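PDB 1LQT: NADPH-ferredoxin reductase FprA from Mycobacterium tuberculosis, which catalyses electron transfer between NADPH and ferredoxin through a bound FAD, and may supply electrons to cytochrome P450 systems. Local coordinates for residues I6-S11 against M34-L39; I101-A106 against Y355-I360; V223-A228 against M267-L272. All blocks are in the same frame, centred on the assembly; numbering follows the deposited sequence.

Overall arrangement
Interactions 1 and 2 share one sheet, in which strands 34-40, 4-9, 99-102 and 354-356 run side by side and parallel. Their centres are about 12 Å apart, and they meet where strands 4-9 and 99-102 pair, with Val9 O 2.8 Å from Ala103 N. Both end on FAD: interaction 1 at the adenosine half, interaction 2 at the adenosine, the pyrophosphate and, through Trp359, the flavin side. Interaction 3 lies across the chain's centre, about 46 Å from interaction 1 and 36 Å from interaction 2 (centre to centre), at the edge of the other sheet, which is wholly parallel. There the side chain of Phe269 stays about 10 Å from the bound NADP+ derivative.

Interaction 1: I6-S11 against M34-L39; sequences IAIVGS and MAVDML. With FAD (flavin-adenine dinucleotide), chain H.
Met38 is the side chain to follow here, because each of its atoms from CB to CE meets 6-11. Its CB lies 4.1 Å from Ile8 O of the partner strand. CG, anti to the backbone N (chi1 -178°), passes 3.3 Å from Gly10 O. The chain runs on extended, and SD comes up against Ser11, 3.4 Å from its CB. A bend at chi3 (-76°) then turns CE back, leaving it 4.1 Å from Gly10 O. That carbonyl oxygen is buried with no hydrogen-bonding partner in the model; Met38 CG is the closest atom of 34-39 to it. On the same face, the Ile8 and Val36 side chains cross obliquely, CD1 of Ile8 3.6 Å from CG1 of Val36, and further back the bent Met34 lays its sulphur beside Ile6 CG1. Helix 13-28 covers this face, with Phe16 on Met38.

The backbones pair in a regular parallel ladder of five hydrogen bonds, Ile6 paired with Val36 through Val9 with Leu39. Its last rung, Gly10 N to Leu39 O at 2.7 Å, is almost straight (174°). Past it Gly10 CA, with no side chain between, reaches 3.3 Å from FAD O4B, and Val9 CG1 touches the adenine at C2A. Asp37 makes a salt bridge to Arg77 and a hydrogen bond to Tyr97; Ser11 OG hydrogen-bonds Glu40, which also bonds FAD.

This is the opening beta-alpha-beta unit of a Rossmann-type dinucleotide fold. Its chemistry is backbone bonding inside an apolar setting, which implies that the glycine turn meets the ribose by shape, with its neighbours supplying the polar grip.

Interaction 2: I101-A106 against Y355-I360; sequences IYAVGA and YVVGWI. With FAD (flavin-adenine dinucleotide), chain H.
Water 1 is the best-held polar atom, gripped by four hydrogen bonds. It accepts from Gly105 N (2.8 Å) and, more distantly, from Ile360 N, and it donates to Val357 O (2.7 Å) and to FAD O2P (2.8 Å). With both protons spent, it ties 101-106, 355-360 and the pyrophosphate together just where the strands have parted. Phosphate oxygen O2P takes a further bond directly, from Trp359 N at 2.8 Å. Gly358 is the N-cap of helix 359-362, so the helix start faces the phosphate and probably helps to offset its charge.

Before the parting, two rungs pair the strands: Tyr102 N to Tyr355 O, with the donor well above the carbonyl plane, and Val357 N to Tyr102 O, in plane. Ala103 CB meets Val357 CG2 at 3.5 Å. Val104 has two partners: its CG2 branch meets Ile360 CG1, the side chains crossing obliquely, whereas CG1 packs on the adenine, 3.5 Å from FAD N7A. The indole of Trp359 takes FAD C5' over one face, offset toward the rim, while Ala106 CB sits at its edge and CZ2 reaches C3' of the ribityl chain. Trp359 also touches the NADP+ derivative, lining both pockets.

Strand 354-356 forms the outer edge of the FAD-domain sheet, beside strand 99-102, which pairs in turn with strand 4-9. Helix 13-28 touches Ile101, Ala103 and Val357, and helix 370-391 lies against Ile101, Tyr355 and Val357.

Interaction 3: V223-A228 against M267-L272; sequences VVIDPA and MVFRFL
The phenyl ring of Phe269 is the flat group that matters, and it is met from three directions. Val224 O lies at its edge, near the ring plane. Val223 CG1 comes in obliquely on CE1 at 3.8 Å, and Ile225 CG1 does the same on CD1 at 3.9 Å. The two aliphatic branches belong to residues two apart in 223-228, so the ring bridges both of them from the neighbouring strand. Its place is set by chi1 (-72°), which puts CG beside the backbone N and anti to the carbonyl carbon. Outside the pair, Leu160, Ile196 and Leu215 also touch this side chain.

Two rungs join the strands in parallel. Val224 N bonds Met267 O at 2.8 Å, with a straight N-H but a donor lying 31° above the carbonyl plane. Phe269 N meets Val224 O at 3.0 Å, nearly along the C=O axis. On the other face of the sheet, partly exposed, Val224 CB rests 3.9 Å from Val268 CG2. Water 2 stands where the next direct rung would be, as the backbones part: it accepts from Asp226 N (2.9 Å) and donates to Phe269 O (2.8 Å). Just beyond, Asp226 OD1 uses its anti lone pair to accept from Ala228 N at 2.9 Å, an Asx turn at the start of the 3-10 segment that begins at Pro227.

Strand 221-224 is the outermost of the six-stranded parallel sheet of the Rossmann-type NADP-binding domain, and strand 265-270 lies between it and strand 193-197. Helix 243-256 packs on Val223 and Ile225 through Tyr255 and Leu252. Helix 157-167 touches Met267 through Ala163 and Leu167, and Phe269 through Leu160.

Interaction 1: I6-S11 against M34-L39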
loop_
_atom_site.group_PDB
_atom_site.type_symbol
_atom_site.label_atom_id
_atom_site.label_comp_id
_atom_site.label_asym_id
_atom_site.label_seq_id
_atom_site.Cartn_x
_atom_site.Cartn_y
_atom_site.Cartn_z
ATOM N N ILE A 6 14.725 -4.629 -20.642
ATOM C CA ILE A 6 14.547 -4.603 -19.192
ATOM C C ILE A 6 13.152 -5.089 -18.852
ATOM O O ILE A 6 12.180 -4.641 -19.422
ATOM C CB ILE A 6 14.687 -3.167 -18.658
ATOM C CG1 ILE A 6 15.896 -2.435 -19.263
ATOM C CG2 ILE A 6 14.753 -3.177 -17.143
ATOM C CD1 ILE A 6 17.213 -3.023 -18.988
ATOM N N ALA A 7 13.091 -6.005 -17.895
ATOM C CA ALA A 7 11.805 -6.438 -17.346
ATOM C C ALA A 7 11.621 -5.737 -16.024
ATOM O O ALA A 7 12.551 -5.635 -15.228
ATOM C CB ALA A 7 11.779 -7.928 -17.103
ATOM N N ILE A 8 10.390 -5.287 -15.787
ATOM C CA ILE A 8 10.011 -4.691 -14.501
ATOM C C ILE A 8 8.875 -5.532 -13.976
ATOM O O ILE A 8 7.889 -5.760 -14.677
ATOM C CB ILE A 8 9.614 -3.217 -14.645
ATOM C CG1 ILE A 8 10.758 -2.391 -15.220
ATOM C CG2 ILE A 8 9.175 -2.680 -13.296
ATOM C CD1 ILE A 8 10.385 -0.976 -15.485
ATOM N N VAL A 9 9.018 -6.014 -12.742
ATOM C CA VAL A 9 8.037 -6.881 -12.101
ATOM C C VAL A 9 7.259 -6.022 -11.130
ATOM O O VAL A 9 7.780 -5.550 -10.128
ATOM C CB VAL A 9 8.712 -8.068 -11.407
ATOM C CG1 VAL A 9 7.665 -8.937 -10.756
ATOM C CG2 VAL A 9 9.554 -8.848 -12.437
ATOM N N GLY A 10 5.987 -5.818 -11.458
ATOM C CA GLY A 10 5.109 -4.905 -10.781
ATOM C C GLY A 10 4.849 -3.676 -11.630
ATOM O O GLY A 10 5.627 -3.337 -12.525
ATOM N N SER A 11 3.747 -2.980 -11.304
ATOM C CA SER A 11 3.274 -1.842 -12.110
ATOM C C SER A 11 2.737 -0.710 -11.242
ATOM O O SER A 11 1.902 0.066 -11.691
ATOM C CB SER A 11 2.239 -2.314 -13.111
ATOM O OG SER A 11 1.051 -2.743 -12.484
ATOM N N MET A 34 16.470 1.422 -25.264
ATOM C CA MET A 34 15.793 0.677 -24.220
ATOM C C MET A 34 14.469 0.114 -24.706
ATOM O O MET A 34 13.738 0.739 -25.467
ATOM C CB MET A 34 15.506 1.543 -22.992
ATOM C CG MET A 34 16.695 1.770 -22.080
ATOM S SD MET A 34 17.226 0.344 -21.114
ATOM C CE MET A 34 18.627 1.132 -20.313
ATOM N N ALA A 35 14.148 -1.071 -24.214
ATOM C CA ALA A 35 12.846 -1.720 -24.374
ATOM C C ALA A 35 12.481 -2.160 -22.962
ATOM O O ALA A 35 13.286 -2.801 -22.293
ATOM C CB ALA A 35 12.940 -2.908 -25.293
ATOM N N VAL A 36 11.268 -1.849 -22.532
ATOM C CA VAL A 36 10.789 -2.168 -21.194
ATOM C C VAL A 36 9.521 -3.006 -21.254
ATOM O O VAL A 36 8.546 -2.592 -21.864
ATOM C CB VAL A 36 10.490 -0.855 -20.440
ATOM C CG1 VAL A 36 9.853 -1.137 -19.063
ATOM C CG2 VAL A 36 11.717 -0.001 -20.320
ATOM N N ASP A 37 9.548 -4.182 -20.643
ATOM C CA ASP A 37 8.393 -5.049 -20.471
ATOM C C ASP A 37 8.052 -5.053 -18.994
ATOM O O ASP A 37 8.883 -5.366 -18.153
ATOM C CB ASP A 37 8.706 -6.476 -20.908
ATOM C CG ASP A 37 8.786 -6.657 -22.404
ATOM O OD1 ASP A 37 8.325 -5.766 -23.137
ATOM O OD2 ASP A 37 9.302 -7.704 -22.844
ATOM N N MET A 38 6.816 -4.713 -18.688
ATOM C CA MET A 38 6.314 -4.653 -17.331
ATOM C C MET A 38 5.351 -5.787 -17.103
ATOM O O MET A 38 4.373 -5.920 -17.828
ATOM C CB MET A 38 5.639 -3.303 -17.131
ATOM C CG MET A 38 5.125 -3.093 -15.754
ATOM S SD MET A 38 4.435 -1.423 -15.506
ATOM C CE MET A 38 5.853 -0.421 -15.385
ATOM N N LEU A 39 5.655 -6.628 -16.120
ATOM C CA LEU A 39 4.878 -7.802 -15.773
ATOM C C LEU A 39 4.181 -7.563 -14.464
ATOM O O LEU A 39 4.826 -7.284 -13.471
ATOM C CB LEU A 39 5.823 -9.007 -15.592
ATOM C CG LEU A 39 6.781 -9.276 -16.758
ATOM C CD1 LEU A 39 7.498 -10.622 -16.482
ATOM C CD2 LEU A 39 6.213 -9.212 -18.075
HETATM P PA FAD H . 2.965 -0.998 -5.004
HETATM O O1A FAD H . 2.456 -1.887 -3.943
HETATM O O2A FAD H . 2.244 0.258 -5.329
HETATM O O5B FAD H . 3.063 -1.829 -6.367
HETATM C C5B FAD H . 3.551 -3.176 -6.350
HETATM C C4B FAD H . 2.990 -3.854 -7.594
HETATM O O4B FAD H . 3.692 -5.084 -7.752
HETATM C C3B FAD H . 1.499 -4.197 -7.500
HETATM O O3B FAD H . 0.787 -3.803 -8.650
HETATM C C2B FAD H . 1.515 -5.690 -7.301
HETATM O O2B FAD H . 0.350 -6.375 -7.700
HETATM C C1B FAD H . 2.762 -6.093 -8.096
HETATM N N9A FAD H . 3.332 -7.382 -7.728
HETATM C C8A FAD H . 3.605 -7.815 -6.459
HETATM N N7A FAD H . 4.139 -9.030 -6.452
HETATM C C5A FAD H . 4.177 -9.407 -7.781
HETATM C C6A FAD H . 4.619 -10.581 -8.395
HETATM N N6A FAD H . 5.160 -11.600 -7.745
HETATM N N1A FAD H . 4.529 -10.634 -9.753
HETATM C C2A FAD H . 4.030 -9.569 -10.437
HETATM N N3A FAD H . 3.595 -8.417 -9.912
HETATM C C4A FAD H . 3.689 -8.385 -8.579
HETATM N N1 FAD H . 0.760 7.599 -0.979
HETATM C C2 FAD H . 0.369 8.863 -1.306
HETATM O O2 FAD H . 1.141 9.644 -1.829
HETATM N N3 FAD H . -0.924 9.260 -1.006
HETATM C C4 FAD H . -1.873 8.436 -0.476
HETATM O O4 FAD H . -3.036 8.847 -0.266
HETATM C C4X FAD H . -1.479 7.124 -0.192
HETATM N N5 FAD H . -2.382 6.220 0.322
HETATM C C5X FAD H . -1.972 4.950 0.633
HETATM C C6 FAD H . -2.861 4.054 1.173
HETATM C C7 FAD H . -2.478 2.786 1.574
HETATM C C7M FAD H . -3.491 1.832 2.144
HETATM C C8 FAD H . -1.144 2.407 1.384
HETATM C C8M FAD H . -0.664 1.050 1.821
HETATM C C9 FAD H . -0.233 3.295 0.815
HETATM C C9A FAD H . -0.628 4.570 0.434
HETATM N N10 FAD H . 0.274 5.486 -0.117
HETATM C C10 FAD H . -0.151 6.748 -0.452
HETATM C "C1'" FAD H . 1.692 5.119 -0.402
HETATM C "C2'" FAD H . 1.842 4.516 -1.798
HETATM O "O2'" FAD H . 0.823 3.564 -1.977
HETATM C "C3'" FAD H . 3.225 3.851 -1.929
HETATM O "O3'" FAD H . 4.265 4.813 -1.781
HETATM C "C4'" FAD H . 3.521 3.220 -3.290
HETATM O "O4'" FAD H . 2.348 2.660 -3.872
HETATM C "C5'" FAD H . 4.601 2.147 -3.158
HETATM O "O5'" FAD H . 4.937 1.789 -4.505
HETATM P P FAD H . 5.581 0.403 -4.933
HETATM O O1P FAD H . 5.756 0.529 -6.397
HETATM O O2P FAD H . 6.777 0.034 -4.116
HETATM O O3P FAD H . 4.504 -0.709 -4.587
#

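Interaction 2: I101-A106 against Y355-I360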
loop_
_atom_site.group_PDB
_atom_site.type_symbol
_atom_site.label_atom_id
_atom_site.label_comp_id
_atom_site.label_asym_id
_atom_site.label_seq_id
_atom_site.Cartn_x
_atom_site.Cartn_y
_atom_site.Cartn_z
ATOM N N ILE A 101 14.035 -5.548 -12.873
ATOM C CA ILE A 101 13.765 -4.702 -11.708
ATOM C C ILE A 101 12.532 -5.233 -10.999
ATOM O O ILE A 101 11.458 -5.304 -11.589
ATOM C CB ILE A 101 13.536 -3.256 -12.107
ATOM C CG1 ILE A 101 14.714 -2.682 -12.911
ATOM C CG2 ILE A 101 13.269 -2.428 -10.885
ATOM C CD1 ILE A 101 14.476 -1.308 -13.405
ATOM N N TYR A 102 12.695 -5.612 -9.731
ATOM C CA TYR A 102 11.589 -6.035 -8.891
ATOM C C TYR A 102 11.019 -4.827 -8.170
ATOM O O TYR A 102 11.699 -4.181 -7.387
ATOM C CB TYR A 102 12.057 -7.135 -7.915
ATOM C CG TYR A 102 12.263 -8.399 -8.685
ATOM C CD1 TYR A 102 13.459 -8.660 -9.332
ATOM C CD2 TYR A 102 11.237 -9.317 -8.857
ATOM C CE1 TYR A 102 13.605 -9.753 -10.144
ATOM C CE2 TYR A 102 11.383 -10.424 -9.654
ATOM C CZ TYR A 102 12.559 -10.631 -10.311
ATOM O OH TYR A 102 12.652 -11.718 -11.141
ATOM N N ALA A 103 9.735 -4.575 -8.427
ATOM C CA ALA A 103 8.989 -3.438 -7.927
ATOM C C ALA A 103 7.681 -3.962 -7.332
ATOM O O ALA A 103 6.594 -3.447 -7.594
ATOM C CB ALA A 103 8.742 -2.437 -9.052
ATOM N N VAL A 104 7.801 -5.002 -6.503
ATOM C CA VAL A 104 6.661 -5.792 -6.092
ATOM C C VAL A 104 5.957 -5.267 -4.849
ATOM O O VAL A 104 4.937 -5.810 -4.427
ATOM C CB VAL A 104 7.064 -7.263 -5.859
ATOM C CG1 VAL A 104 7.427 -7.947 -7.159
ATOM C CG2 VAL A 104 8.176 -7.405 -4.791
ATOM N N GLY A 105 6.489 -4.213 -4.256
ATOM C CA GLY A 105 5.853 -3.654 -3.065
ATOM C C GLY A 105 5.834 -4.635 -1.919
ATOM O O GLY A 105 6.654 -5.564 -1.823
ATOM N N ALA A 106 4.882 -4.389 -1.030
ATOM C CA ALA A 106 4.728 -5.122 0.210
ATOM C C ALA A 106 3.321 -5.694 0.191
ATOM O O ALA A 106 2.332 -4.982 0.420
ATOM C CB ALA A 106 4.952 -4.181 1.411
ATOM N N TYR A 355 17.477 -6.092 -9.713
ATOM C CA TYR A 355 17.409 -4.879 -8.949
ATOM C C TYR A 355 16.082 -4.811 -8.232
ATOM O O TYR A 355 15.150 -5.551 -8.541
ATOM C CB TYR A 355 17.568 -3.660 -9.882
ATOM C CG TYR A 355 18.913 -3.653 -10.572
ATOM C CD1 TYR A 355 19.132 -4.396 -11.723
ATOM C CD2 TYR A 355 19.966 -2.924 -10.044
ATOM C CE1 TYR A 355 20.378 -4.434 -12.316
ATOM C CE2 TYR A 355 21.227 -2.980 -10.631
ATOM C CZ TYR A 355 21.420 -3.729 -11.765
ATOM O OH TYR A 355 22.671 -3.775 -12.346
ATOM N N VAL A 356 15.988 -3.879 -7.304
ATOM C CA VAL A 356 14.760 -3.575 -6.593
ATOM C C VAL A 356 14.547 -2.073 -6.531
ATOM O O VAL A 356 15.491 -1.299 -6.484
ATOM C CB VAL A 356 14.756 -4.154 -5.158
ATOM C CG1 VAL A 356 14.483 -5.638 -5.185
ATOM C CG2 VAL A 356 16.045 -3.849 -4.403
ATOM N N VAL A 357 13.275 -1.678 -6.508
ATOM C CA VAL A 357 12.837 -0.319 -6.279
ATOM C C VAL A 357 11.602 -0.370 -5.394
ATOM O O VAL A 357 10.927 -1.382 -5.307
ATOM C CB VAL A 357 12.505 0.449 -7.595
ATOM C CG1 VAL A 357 13.785 0.625 -8.436
ATOM C CG2 VAL A 357 11.434 -0.280 -8.366
ATOM N N GLY A 358 11.289 0.759 -4.787
ATOM C CA GLY A 358 10.039 0.899 -4.066
ATOM C C GLY A 358 10.064 0.254 -2.702
ATOM O O GLY A 358 11.108 0.032 -2.091
ATOM N N TRP A 359 8.872 -0.050 -2.216
ATOM C CA TRP A 359 8.721 -0.618 -0.885
ATOM C C TRP A 359 9.425 -1.951 -0.666
ATOM O O TRP A 359 9.797 -2.229 0.458
ATOM C CB TRP A 359 7.230 -0.692 -0.544
ATOM C CG TRP A 359 6.642 0.642 -0.208
ATOM C CD1 TRP A 359 7.218 1.858 -0.351
ATOM C CD2 TRP A 359 5.382 0.864 0.411
ATOM N NE1 TRP A 359 6.394 2.837 0.146
ATOM C CE2 TRP A 359 5.269 2.243 0.646
ATOM C CE3 TRP A 359 4.345 0.022 0.840
ATOM C CZ2 TRP A 359 4.182 2.790 1.291
ATOM C CZ3 TRP A 359 3.257 0.592 1.509
ATOM C CH2 TRP A 359 3.204 1.955 1.720
ATOM N N ILE A 360 9.613 -2.767 -1.696
ATOM C CA ILE A 360 10.335 -3.995 -1.491
ATOM C C ILE A 360 11.834 -3.740 -1.226
ATOM O O ILE A 360 12.503 -4.578 -0.640
ATOM C CB ILE A 360 10.122 -4.984 -2.673
ATOM C CG1 ILE A 360 10.518 -6.417 -2.245
ATOM C CG2 ILE A 360 10.885 -4.571 -3.920
ATOM C CD1 ILE A 360 9.696 -7.041 -1.108
HETATM P PA FAD H . 2.965 -0.998 -5.004
HETATM O O1A FAD H . 2.456 -1.887 -3.943
HETATM O O2A FAD H . 2.244 0.258 -5.329
HETATM O O5B FAD H . 3.063 -1.829 -6.367
HETATM C C5B FAD H . 3.551 -3.176 -6.350
HETATM C C4B FAD H . 2.990 -3.854 -7.594
HETATM O O4B FAD H . 3.692 -5.084 -7.752
HETATM C C3B FAD H . 1.499 -4.197 -7.500
HETATM O O3B FAD H . 0.787 -3.803 -8.650
HETATM C C2B FAD H . 1.515 -5.690 -7.301
HETATM O O2B FAD H . 0.350 -6.375 -7.700
HETATM C C1B FAD H . 2.762 -6.093 -8.096
HETATM N N9A FAD H . 3.332 -7.382 -7.728
HETATM C C8A FAD H . 3.605 -7.815 -6.459
HETATM N N7A FAD H . 4.139 -9.030 -6.452
HETATM C C5A FAD H . 4.177 -9.407 -7.781
HETATM C C6A FAD H . 4.619 -10.581 -8.395
HETATM N N6A FAD H . 5.160 -11.600 -7.745
HETATM N N1A FAD H . 4.529 -10.634 -9.753
HETATM C C2A FAD H . 4.030 -9.569 -10.437
HETATM N N3A FAD H . 3.595 -8.417 -9.912
HETATM C C4A FAD H . 3.689 -8.385 -8.579
HETATM N N1 FAD H . 0.760 7.599 -0.979
HETATM C C2 FAD H . 0.369 8.863 -1.306
HETATM O O2 FAD H . 1.141 9.644 -1.829
HETATM N N3 FAD H . -0.924 9.260 -1.006
HETATM C C4 FAD H . -1.873 8.436 -0.476
HETATM O O4 FAD H . -3.036 8.847 -0.266
HETATM C C4X FAD H . -1.479 7.124 -0.192
HETATM N N5 FAD H . -2.382 6.220 0.322
HETATM C C5X FAD H . -1.972 4.950 0.633
HETATM C C6 FAD H . -2.861 4.054 1.173
HETATM C C7 FAD H . -2.478 2.786 1.574
HETATM C C7M FAD H . -3.491 1.832 2.144
HETATM C C8 FAD H . -1.144 2.407 1.384
HETATM C C8M FAD H . -0.664 1.050 1.821
HETATM C C9 FAD H . -0.233 3.295 0.815
HETATM C C9A FAD H . -0.628 4.570 0.434
HETATM N N10 FAD H . 0.274 5.486 -0.117
HETATM C C10 FAD H . -0.151 6.748 -0.452
HETATM C "C1'" FAD H . 1.692 5.119 -0.402
HETATM C "C2'" FAD H . 1.842 4.516 -1.798
HETATM O "O2'" FAD H . 0.823 3.564 -1.977
HETATM C "C3'" FAD H . 3.225 3.851 -1.929
HETATM O "O3'" FAD H . 4.265 4.813 -1.781
HETATM C "C4'" FAD H . 3.521 3.220 -3.290
HETATM O "O4'" FAD H . 2.348 2.660 -3.872
HETATM C "C5'" FAD H . 4.601 2.147 -3.158
HETATM O "O5'" FAD H . 4.937 1.789 -4.505
HETATM P P FAD H . 5.581 0.403 -4.933
HETATM O O1P FAD H . 5.756 0.529 -6.397
HETATM O O2P FAD H . 6.777 0.034 -4.116
HETATM O O3P FAD H . 4.504 -0.709 -4.587
HETATM O O HOH W 1 8.433 -2.169 -4.493
#

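Interaction 3: V223-A228 against M267-L272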
loop_
_atom_site.group_PDB
_atom_site.type_symbol
_atom_site.label_atom_id
_atom_site.label_comp_id
_atom_site.label_asym_id
_atom_site.label_seq_id
_atom_site.Cartn_x
_atom_site.Cartn_y
_atom_site.Cartn_z
ATOM N N VAL A 223 -14.524 13.725 16.214
ATOM C CA VAL A 223 -13.190 13.271 16.584
ATOM C C VAL A 223 -13.048 13.502 18.089
ATOM O O VAL A 223 -13.331 14.592 18.569
ATOM C CB VAL A 223 -12.148 14.028 15.811
ATOM C CG1 VAL A 223 -10.762 13.591 16.242
ATOM C CG2 VAL A 223 -12.314 13.778 14.339
ATOM N N VAL A 224 -12.676 12.468 18.822
ATOM C CA VAL A 224 -12.603 12.497 20.266
ATOM C C VAL A 224 -11.162 12.265 20.690
ATOM O O VAL A 224 -10.602 11.204 20.457
ATOM C CB VAL A 224 -13.509 11.424 20.892
ATOM C CG1 VAL A 224 -13.360 11.451 22.397
ATOM C CG2 VAL A 224 -14.949 11.607 20.478
ATOM N N ILE A 225 -10.578 13.268 21.345
ATOM C CA ILE A 225 -9.282 13.124 21.979
ATOM C C ILE A 225 -9.399 13.677 23.382
ATOM O O ILE A 225 -9.612 14.871 23.564
ATOM C CB ILE A 225 -8.181 13.841 21.254
ATOM C CG1 ILE A 225 -8.186 13.448 19.777
ATOM C CG2 ILE A 225 -6.835 13.533 21.914
ATOM C CD1 ILE A 225 -7.080 14.044 18.996
ATOM N N ASP A 226 -9.275 12.821 24.368
ATOM C CA ASP A 226 -9.341 13.280 25.740
ATOM C C ASP A 226 -8.158 14.212 26.001
ATOM O O ASP A 226 -7.040 13.896 25.639
ATOM C CB ASP A 226 -9.271 12.052 26.631
ATOM C CG ASP A 226 -9.553 12.365 28.056
ATOM O OD1 ASP A 226 -8.841 13.179 28.648
ATOM O OD2 ASP A 226 -10.480 11.805 28.661
ATOM N N PRO A 227 -8.394 15.360 26.630
ATOM C CA PRO A 227 -7.286 16.258 26.916
ATOM C C PRO A 227 -6.092 15.583 27.602
ATOM O O PRO A 227 -4.963 16.002 27.389
ATOM C CB PRO A 227 -7.933 17.314 27.804
ATOM C CG PRO A 227 -9.296 17.384 27.279
ATOM C CD PRO A 227 -9.693 15.960 26.990
ATOM N N ALA A 228 -6.329 14.565 28.412
ATOM C CA ALA A 228 -5.257 13.860 29.090
ATOM C C ALA A 228 -4.277 13.210 28.126
ATOM O O ALA A 228 -3.150 12.941 28.499
ATOM C CB ALA A 228 -5.809 12.800 30.026
ATOM N N MET A 267 -14.761 8.945 16.467
ATOM C CA MET A 267 -13.427 8.486 16.145
ATOM C C MET A 267 -12.551 8.909 17.305
ATOM O O MET A 267 -12.262 10.084 17.451
ATOM C CB MET A 267 -12.939 9.099 14.843
ATOM C CG MET A 267 -11.638 8.491 14.383
ATOM S SD MET A 267 -10.973 9.270 12.897
ATOM C CE MET A 267 -12.212 8.842 11.679
ATOM N N VAL A 268 -12.149 7.948 18.130
ATOM C CA VAL A 268 -11.447 8.211 19.383
ATOM C C VAL A 268 -9.969 7.881 19.230
ATOM O O VAL A 268 -9.624 6.810 18.726
ATOM C CB VAL A 268 -12.028 7.308 20.508
ATOM C CG1 VAL A 268 -11.307 7.540 21.815
ATOM C CG2 VAL A 268 -13.516 7.508 20.679
ATOM N N PHE A 269 -9.100 8.782 19.673
ATOM C CA PHE A 269 -7.658 8.531 19.675
ATOM C C PHE A 269 -7.189 8.236 21.090
ATOM O O PHE A 269 -7.363 9.036 21.988
ATOM C CB PHE A 269 -6.877 9.732 19.152
ATOM C CG PHE A 269 -7.020 9.955 17.658
ATOM C CD1 PHE A 269 -8.136 10.564 17.146
ATOM C CD2 PHE A 269 -6.043 9.545 16.793
ATOM C CE1 PHE A 269 -8.275 10.772 15.789
ATOM C CE2 PHE A 269 -6.164 9.744 15.441
ATOM C CZ PHE A 269 -7.282 10.345 14.934
ATOM N N ARG A 270 -6.547 7.077 21.236
ATOM C CA ARG A 270 -5.894 6.658 22.481
ATOM C C ARG A 270 -4.416 6.436 22.179
ATOM O O ARG A 270 -4.088 5.705 21.265
ATOM C CB ARG A 270 -6.497 5.348 22.962
ATOM C CG ARG A 270 -7.884 5.482 23.552
ATOM C CD ARG A 270 -7.919 5.958 24.977
ATOM N NE ARG A 270 -7.169 5.109 25.894
ATOM C CZ ARG A 270 -7.592 3.977 26.469
ATOM N NH1 ARG A 270 -8.806 3.494 26.292
ATOM N NH2 ARG A 270 -6.791 3.348 27.296
ATOM N N PHE A 271 -3.546 7.104 22.902
ATOM C CA PHE A 271 -2.121 6.950 22.760
ATOM C C PHE A 271 -1.582 6.174 23.961
ATOM O O PHE A 271 -2.288 5.863 24.905
ATOM C CB PHE A 271 -1.431 8.296 22.611
ATOM C CG PHE A 271 -1.895 9.071 21.411
ATOM C CD1 PHE A 271 -1.284 8.907 20.176
ATOM C CD2 PHE A 271 -2.957 9.935 21.493
ATOM C CE1 PHE A 271 -1.704 9.617 19.081
ATOM C CE2 PHE A 271 -3.380 10.643 20.394
ATOM C CZ PHE A 271 -2.749 10.488 19.176
ATOM N N LEU A 272 -0.301 5.813 23.878
ATOM C CA LEU A 272 0.412 5.103 24.934
ATOM C C LEU A 272 -0.365 3.855 25.382
ATOM O O LEU A 272 -0.464 3.530 26.563
ATOM C CB LEU A 272 0.720 6.012 26.108
ATOM C CG LEU A 272 1.648 7.152 25.762
ATOM C CD1 LEU A 272 1.824 8.121 26.902
ATOM C CD2 LEU A 272 3.008 6.647 25.314
HETATM O O HOH W 2 -9.110 10.018 23.879
#